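Long-range contacts in D-glyceraldehyde dehydrogenase (NADP(+)) (Thermoplasma acidophilum, PDB 5J77), which oxidises D-glyceraldehyde to (R)-glycerate with NADP(+) in the non-phosphorylated Entner-Doudoroff pathway, working as a homotetramer built as a dimer of dimers: residues D41-I46 against G209-E214; A284-V289 against K376-E381. The protein carries 2 engineered substitutions. All coordinates share one frame; numbering follows the deposited sequence.

Interaction 1 of 2, residues D41-I46 against G209-E214; sequences DVDRAI and GDYIVE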
loop_
_atom_site.group_PDB
_atom_site.type_symbol
_atom_site.label_atom_id
_atom_site.label_comp_id
_atom_site.label_asym_id
_atom_site.label_seq_id
_atom_site.Cartn_x
_atom_site.Cartn_y
_atom_site.Cartn_z
ATOM N N ASP A 41 28.723 21.275 -23.585
ATOM C CA ASP A 41 27.622 21.922 -22.855
ATOM C C ASP A 41 26.841 20.883 -22.095
ATOM O O ASP A 41 26.512 21.086 -20.924
ATOM C CB ASP A 41 26.684 22.748 -23.803
ATOM C CG ASP A 41 27.379 23.898 -24.448
ATOM O OD1 ASP A 41 28.261 24.508 -23.810
ATOM O OD2 ASP A 41 27.090 24.204 -25.616
ATOM N N VAL A 42 26.512 19.764 -22.769
ATOM C CA VAL A 42 25.853 18.655 -22.084
ATOM C C VAL A 42 26.655 18.117 -20.879
ATOM O O VAL A 42 26.079 17.905 -19.784
ATOM C CB VAL A 42 25.536 17.446 -23.038
ATOM C CG1 VAL A 42 25.098 16.228 -22.239
ATOM C CG2 VAL A 42 24.496 17.847 -24.072
ATOM N N ASP A 43 27.955 17.877 -21.087
ATOM C CA ASP A 43 28.806 17.409 -19.968
ATOM C C ASP A 43 28.746 18.355 -18.789
ATOM O O ASP A 43 28.634 17.875 -17.648
ATOM C CB ASP A 43 30.280 17.308 -20.352
ATOM C CG ASP A 43 30.579 16.090 -21.157
ATOM O OD1 ASP A 43 29.854 15.106 -21.125
ATOM O OD2 ASP A 43 31.559 16.090 -21.864
ATOM N N ARG A 44 28.811 19.704 -19.078
ATOM C CA ARG A 44 28.710 20.678 -18.013
ATOM C C ARG A 44 27.393 20.596 -17.308
ATOM O O ARG A 44 27.335 20.699 -16.120
ATOM C CB ARG A 44 28.995 22.142 -18.462
ATOM C CG ARG A 44 30.467 22.455 -18.688
ATOM C CD ARG A 44 30.794 23.963 -18.577
ATOM N NE ARG A 44 29.697 24.850 -18.970
ATOM C CZ ARG A 44 29.317 25.059 -20.242
ATOM N NH1 ARG A 44 28.303 25.900 -20.497
ATOM N NH2 ARG A 44 29.959 24.471 -21.266
ATOM N N ALA A 45 26.309 20.399 -18.026
ATOM C CA ALA A 45 24.981 20.282 -17.357
ATOM C C ALA A 45 24.874 19.078 -16.441
ATOM O O ALA A 45 24.364 19.157 -15.289
ATOM C CB ALA A 45 23.879 20.253 -18.404
ATOM N N ILE A 46 25.357 17.953 -16.959
ATOM C CA ILE A 46 25.318 16.710 -16.236
ATOM C C ILE A 46 26.230 16.824 -14.989
ATOM O O ILE A 46 25.787 16.479 -13.885
ATOM C CB ILE A 46 25.630 15.473 -17.148
ATOM C CG1 ILE A 46 24.452 15.166 -18.057
ATOM C CG2 ILE A 46 25.910 14.211 -16.315
ATOM C CD1 ILE A 46 24.830 14.269 -19.214
ATOM N N GLY A 209 21.907 13.773 -29.076
ATOM C CA GLY A 209 20.839 12.789 -28.677
ATOM C C GLY A 209 21.372 11.518 -28.057
ATOM O O GLY A 209 21.037 11.176 -26.941
ATOM N N ASP A 210 22.214 10.819 -28.781
ATOM C CA ASP A 210 22.880 9.650 -28.255
ATOM C C ASP A 210 23.752 10.012 -27.064
ATOM O O ASP A 210 23.721 9.320 -26.056
ATOM C CB ASP A 210 23.779 9.039 -29.327
ATOM C CG ASP A 210 23.001 8.375 -30.429
ATOM O OD1 ASP A 210 21.822 8.023 -30.252
ATOM O OD2 ASP A 210 23.590 8.166 -31.481
ATOM N N TYR A 211 24.535 11.100 -27.206
ATOM C CA TYR A 211 25.456 11.540 -26.169
ATOM C C TYR A 211 24.822 11.741 -24.775
ATOM O O TYR A 211 25.284 11.194 -23.799
ATOM C CB TYR A 211 26.209 12.790 -26.629
ATOM C CG TYR A 211 27.380 13.071 -25.739
ATOM C CD1 TYR A 211 28.637 12.445 -25.957
ATOM C CD2 TYR A 211 27.243 13.946 -24.645
ATOM C CE1 TYR A 211 29.721 12.708 -25.117
ATOM C CE2 TYR A 211 28.300 14.223 -23.809
ATOM C CZ TYR A 211 29.535 13.615 -24.032
ATOM O OH TYR A 211 30.544 13.893 -23.127
ATOM N N ILE A 212 23.693 12.421 -24.696
ATOM C CA ILE A 212 23.018 12.689 -23.423
ATOM C C ILE A 212 22.370 11.455 -22.792
ATOM O O ILE A 212 22.208 11.375 -21.543
ATOM C CB ILE A 212 22.017 13.854 -23.580
ATOM C CG1 ILE A 212 21.557 14.357 -22.195
ATOM C CG2 ILE A 212 20.770 13.496 -24.410
ATOM C CD1 ILE A 212 20.750 15.653 -22.278
ATOM N N VAL A 213 21.984 10.478 -23.621
ATOM C CA VAL A 213 21.357 9.298 -23.061
ATOM C C VAL A 213 22.365 8.192 -22.651
ATOM O O VAL A 213 22.098 7.426 -21.690
ATOM C CB VAL A 213 20.158 8.749 -23.889
ATOM C CG1 VAL A 213 19.014 9.776 -23.883
ATOM C CG2 VAL A 213 20.577 8.306 -25.244
ATOM N N GLU A 214 23.498 8.154 -23.335
ATOM C CA GLU A 214 24.493 7.160 -23.060
ATOM C C GLU A 214 25.570 7.620 -22.032
ATOM O O GLU A 214 26.420 6.841 -21.667
ATOM C CB GLU A 214 25.119 6.692 -24.390
ATOM C CG GLU A 214 26.198 7.603 -24.886
ATOM C CD GLU A 214 26.557 7.380 -26.338
ATOM O OE1 GLU A 214 26.211 6.321 -26.899
ATOM O OE2 GLU A 214 27.191 8.313 -26.897
#
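Helix segments 41-46 and 209-214 run side by side in nearly the same direction, their axes 10.5 Å apart and crossing at -23°, and Val42 and Ile212 have the nearest CA atoms, 6.7 Å apart. That spacing is bridged by side chains alone, a worked example of two helices joined by a short apolar seam with a polar link at its border. Val42 is central to the apolar part. With CG1 anti to the backbone N (chi1 169°), this methyl reaches across to two neighbours at once: it meets the edge of the Tyr211 ring at CD2, 3.9 Å away and close to the ring plane, and lies 4.0 Å from CG1 of Ile212. One turn further on, Ile46 extends CD1 toward the same Ile212 CG1 at 4.4 Å, a looser touch. The polar link comes from Tyr211, whose ring spans the gap and whose OH hydrogen-bonds the Asp43 carboxylate, which of its oxygens being unsettled. Tyr211 OH is 2.7 Å from Asp43 OD2 and modelled even nearer to OD1, a separation too short to be taken at face value; the carboxylate is turned 55° from the ring plane. Asp43 OD1 also has a weak hydrogen bond to His215 NE2. Ile46 and Ile212 both also touch Val170 of strand 168-172, which places the pair of helices on one side of the sheet of the nucleotide-binding domain. On its other flank helix 205-214 is tied to helix 227-236 through the Asp210-Arg232 salt bridge and the packing of Val213 on Ile233.

Interaction 2 of 2, residues A284-V289 against K376-E381; sequences AERLYV and KIFQEE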
loop_
_atom_site.group_PDB
_atom_site.type_symbol
_atom_site.label_atom_id
_atom_site.label_comp_id
_atom_site.label_asym_id
_atom_site.label_seq_id
_atom_site.Cartn_x
_atom_site.Cartn_y
_atom_site.Cartn_z
ATOM N N ALA A 284 -7.628 8.950 -31.167
ATOM C CA ALA A 284 -8.394 7.921 -31.901
ATOM C C ALA A 284 -7.631 7.704 -33.195
ATOM O O ALA A 284 -7.425 8.669 -33.939
ATOM C CB ALA A 284 -9.775 8.428 -32.215
ATOM N N GLU A 285 -7.123 6.483 -33.394
ATOM C CA GLU A 285 -6.378 6.134 -34.615
ATOM C C GLU A 285 -6.997 4.986 -35.454
ATOM O O GLU A 285 -6.461 4.620 -36.515
ATOM C CB GLU A 285 -4.916 5.783 -34.237
ATOM C CG GLU A 285 -4.049 6.944 -33.770
ATOM C CD GLU A 285 -2.988 7.415 -34.764
ATOM O OE1 GLU A 285 -2.779 6.766 -35.800
ATOM O OE2 GLU A 285 -2.304 8.464 -34.489
ATOM N N ARG A 286 -8.091 4.413 -34.954
ATOM C CA ARG A 286 -8.877 3.385 -35.639
ATOM C C ARG A 286 -10.282 3.486 -35.118
ATOM O O ARG A 286 -10.468 3.624 -33.918
ATOM C CB ARG A 286 -8.418 1.980 -35.249
ATOM C CG ARG A 286 -7.079 1.531 -35.788
ATOM C CD ARG A 286 -6.818 0.206 -35.136
ATOM N NE ARG A 286 -5.543 -0.415 -35.433
ATOM C CZ ARG A 286 -5.169 -1.603 -34.935
ATOM N NH1 ARG A 286 -5.984 -2.274 -34.110
ATOM N NH2 ARG A 286 -3.968 -2.119 -35.250
ATOM N N LEU A 287 -11.262 3.349 -35.996
ATOM C CA LEU A 287 -12.659 3.461 -35.612
ATOM C C LEU A 287 -13.351 2.153 -35.978
ATOM O O LEU A 287 -13.285 1.678 -37.142
ATOM C CB LEU A 287 -13.278 4.664 -36.326
ATOM C CG LEU A 287 -14.773 4.929 -36.080
ATOM C CD1 LEU A 287 -15.096 5.008 -34.579
ATOM C CD2 LEU A 287 -15.265 6.164 -36.882
ATOM N N TYR A 288 -13.958 1.545 -34.956
ATOM C CA TYR A 288 -14.727 0.333 -35.104
ATOM C C TYR A 288 -16.136 0.630 -34.640
ATOM O O TYR A 288 -16.358 0.978 -33.486
ATOM C CB TYR A 288 -14.154 -0.780 -34.218
ATOM C CG TYR A 288 -12.746 -1.231 -34.551
ATOM C CD1 TYR A 288 -12.491 -2.022 -35.659
ATOM C CD2 TYR A 288 -11.654 -0.853 -33.747
ATOM C CE1 TYR A 288 -11.213 -2.434 -35.962
ATOM C CE2 TYR A 288 -10.357 -1.306 -34.034
ATOM C CZ TYR A 288 -10.142 -2.078 -35.137
ATOM O OH TYR A 288 -8.879 -2.496 -35.443
ATOM N N VAL A 289 -17.085 0.492 -35.534
ATOM C CA VAL A 289 -18.487 0.753 -35.213
ATOM C C VAL A 289 -19.351 -0.479 -35.608
ATOM O O VAL A 289 -19.253 -1.021 -36.714
ATOM C CB VAL A 289 -18.960 2.020 -35.963
ATOM C CG1 VAL A 289 -20.432 2.308 -35.712
ATOM C CG2 VAL A 289 -18.140 3.230 -35.538
ATOM N N LYS A 376 -1.681 0.032 -43.596
ATOM C CA LYS A 376 -0.800 0.968 -42.916
ATOM C C LYS A 376 -1.616 1.911 -42.061
ATOM O O LYS A 376 -1.217 2.202 -40.919
ATOM C CB LYS A 376 0.076 1.763 -43.887
ATOM C CG LYS A 376 1.252 0.965 -44.506
ATOM C CD LYS A 376 2.510 1.833 -44.746
ATOM N N ILE A 377 -2.760 2.381 -42.572
ATOM C CA ILE A 377 -3.584 3.319 -41.777
ATOM C C ILE A 377 -4.233 2.717 -40.517
ATOM O O ILE A 377 -4.673 3.504 -39.627
ATOM C CB ILE A 377 -4.661 4.127 -42.566
ATOM C CG1 ILE A 377 -5.731 3.234 -43.170
ATOM C CG2 ILE A 377 -4.020 5.056 -43.575
ATOM C CD1 ILE A 377 -7.112 3.745 -42.830
ATOM N N PHE A 378 -4.331 1.378 -40.477
ATOM C CA PHE A 378 -4.703 0.654 -39.249
ATOM C C PHE A 378 -3.523 0.172 -38.375
ATOM O O PHE A 378 -3.650 0.122 -37.175
ATOM C CB PHE A 378 -5.682 -0.499 -39.539
ATOM C CG PHE A 378 -7.123 -0.132 -39.303
ATOM C CD1 PHE A 378 -7.671 0.985 -39.906
ATOM C CD2 PHE A 378 -7.933 -0.900 -38.476
ATOM C CE1 PHE A 378 -9.013 1.302 -39.717
ATOM C CE2 PHE A 378 -9.252 -0.566 -38.254
ATOM C CZ PHE A 378 -9.805 0.527 -38.881
ATOM N N GLN A 379 -2.370 -0.116 -38.977
ATOM C CA GLN A 379 -1.237 -0.677 -38.241
ATOM C C GLN A 379 -0.157 0.337 -37.835
ATOM O O GLN A 379 0.580 0.075 -36.914
ATOM C CB GLN A 379 -0.638 -1.793 -39.092
ATOM C CG GLN A 379 -1.621 -2.935 -39.326
ATOM C CD GLN A 379 -1.950 -3.758 -38.064
ATOM O OE1 GLN A 379 -1.096 -3.953 -37.176
ATOM N NE2 GLN A 379 -3.214 -4.229 -37.967
ATOM N N GLU A 380 -0.048 1.484 -38.508
ATOM C CA GLU A 380 1.047 2.454 -38.203
ATOM C C GLU A 380 0.516 3.752 -37.688
ATOM O O GLU A 380 -0.444 4.277 -38.253
ATOM C CB GLU A 380 1.889 2.756 -39.444
ATOM C CG GLU A 380 2.533 1.536 -40.094
ATOM C CD GLU A 380 3.479 0.816 -39.147
ATOM O OE1 GLU A 380 4.098 1.506 -38.291
ATOM O OE2 GLU A 380 3.578 -0.439 -39.211
ATOM N N GLU A 381 1.152 4.285 -36.647
ATOM C CA GLU A 381 0.740 5.559 -36.053
ATOM C C GLU A 381 0.692 6.656 -37.075
ATOM O O GLU A 381 1.568 6.735 -37.881
ATOM C CB GLU A 381 1.654 5.989 -34.921
ATOM C CG GLU A 381 0.970 6.976 -33.983
ATOM C CD GLU A 381 1.773 7.229 -32.695
ATOM O OE1 GLU A 381 2.981 6.898 -32.736
ATOM O OE2 GLU A 381 1.195 7.704 -31.651
HETATM O O HOH W 1 -7.053 4.819 -38.977
#
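Arg286 and Phe378 form the heart of this strand-to-helix contact, which illustrates how one side chain can serve as both hydrogen-bond donor and apolar cover. Among the hydrogen bonds, the guanidinium grips a single backbone oxygen side-on: NE reaches Phe378 O at 2.6 Å (N-H...O 153°), and NH2 reaches the same Phe378 O at 3.0 Å while also bonding Asp404 O. Phe378 O lies near the guanidinium plane, and both nitrogens approach from one face of its carbonyl. A water donates to Glu285 O at 2.5 Å and to Ile377 O at 2.8 Å, linking the two backbones. In a CH-pi contact, Arg286 CG lies over one face of the Phe378 ring, 3.8 Å from its centroid, and the extended chain beyond it carries the guanidinium on to the Phe378 carbonyl, only 10° from parallel with the ring. Separately, the Phe378 edge turns toward the face of Tyr288 in an offset edge-to-face pair, planes at 86°; the Tyr288 hydroxyl is hydrogen-bonded to Gln373. A leucine in place of Arg286 would probably leave the Phe378 and Asp404 carbonyls without their guanidinium donors. Of the charged groups, Glu285 OE2 and Glu381 OE2 stand 4.6 Å apart, a repulsion presumably eased by Lys251 and the Ile382 and Phe383 amides on Glu285; Glu381, which by similarity belongs to the NADP(+) site, takes a hydrogen bond from Gly250 N. The contact pins the segment leading into Glu381 against strand 284-290, which runs between parallel strands 252-256 and 386-392 in the catalytic-domain sheet of the aldehyde dehydrogenase fold; Leu287 packs against helix 294-306.

Both segments of 41-46/209-214 precede those of 284-289/376-381, and the middle of the subunit lies between the two contacts, whose centres are 37 Å apart and whose nearest atoms are about 19 Å apart. They share no sheet. Interaction 1 joins helices 39-58 and 205-214 beside the sheet holding strand 168-172, whereas interaction 2 belongs to the seven-stranded sheet containing strand 284-290. This is the division of labour known from aldehyde dehydrogenases, with a coenzyme-binding and a catalytic domain. Both contacts include residues assigned by similarity to the NADP(+) site: Gly209 and Asp210 in one, Glu381 near the probable catalytic Cys281 in the other.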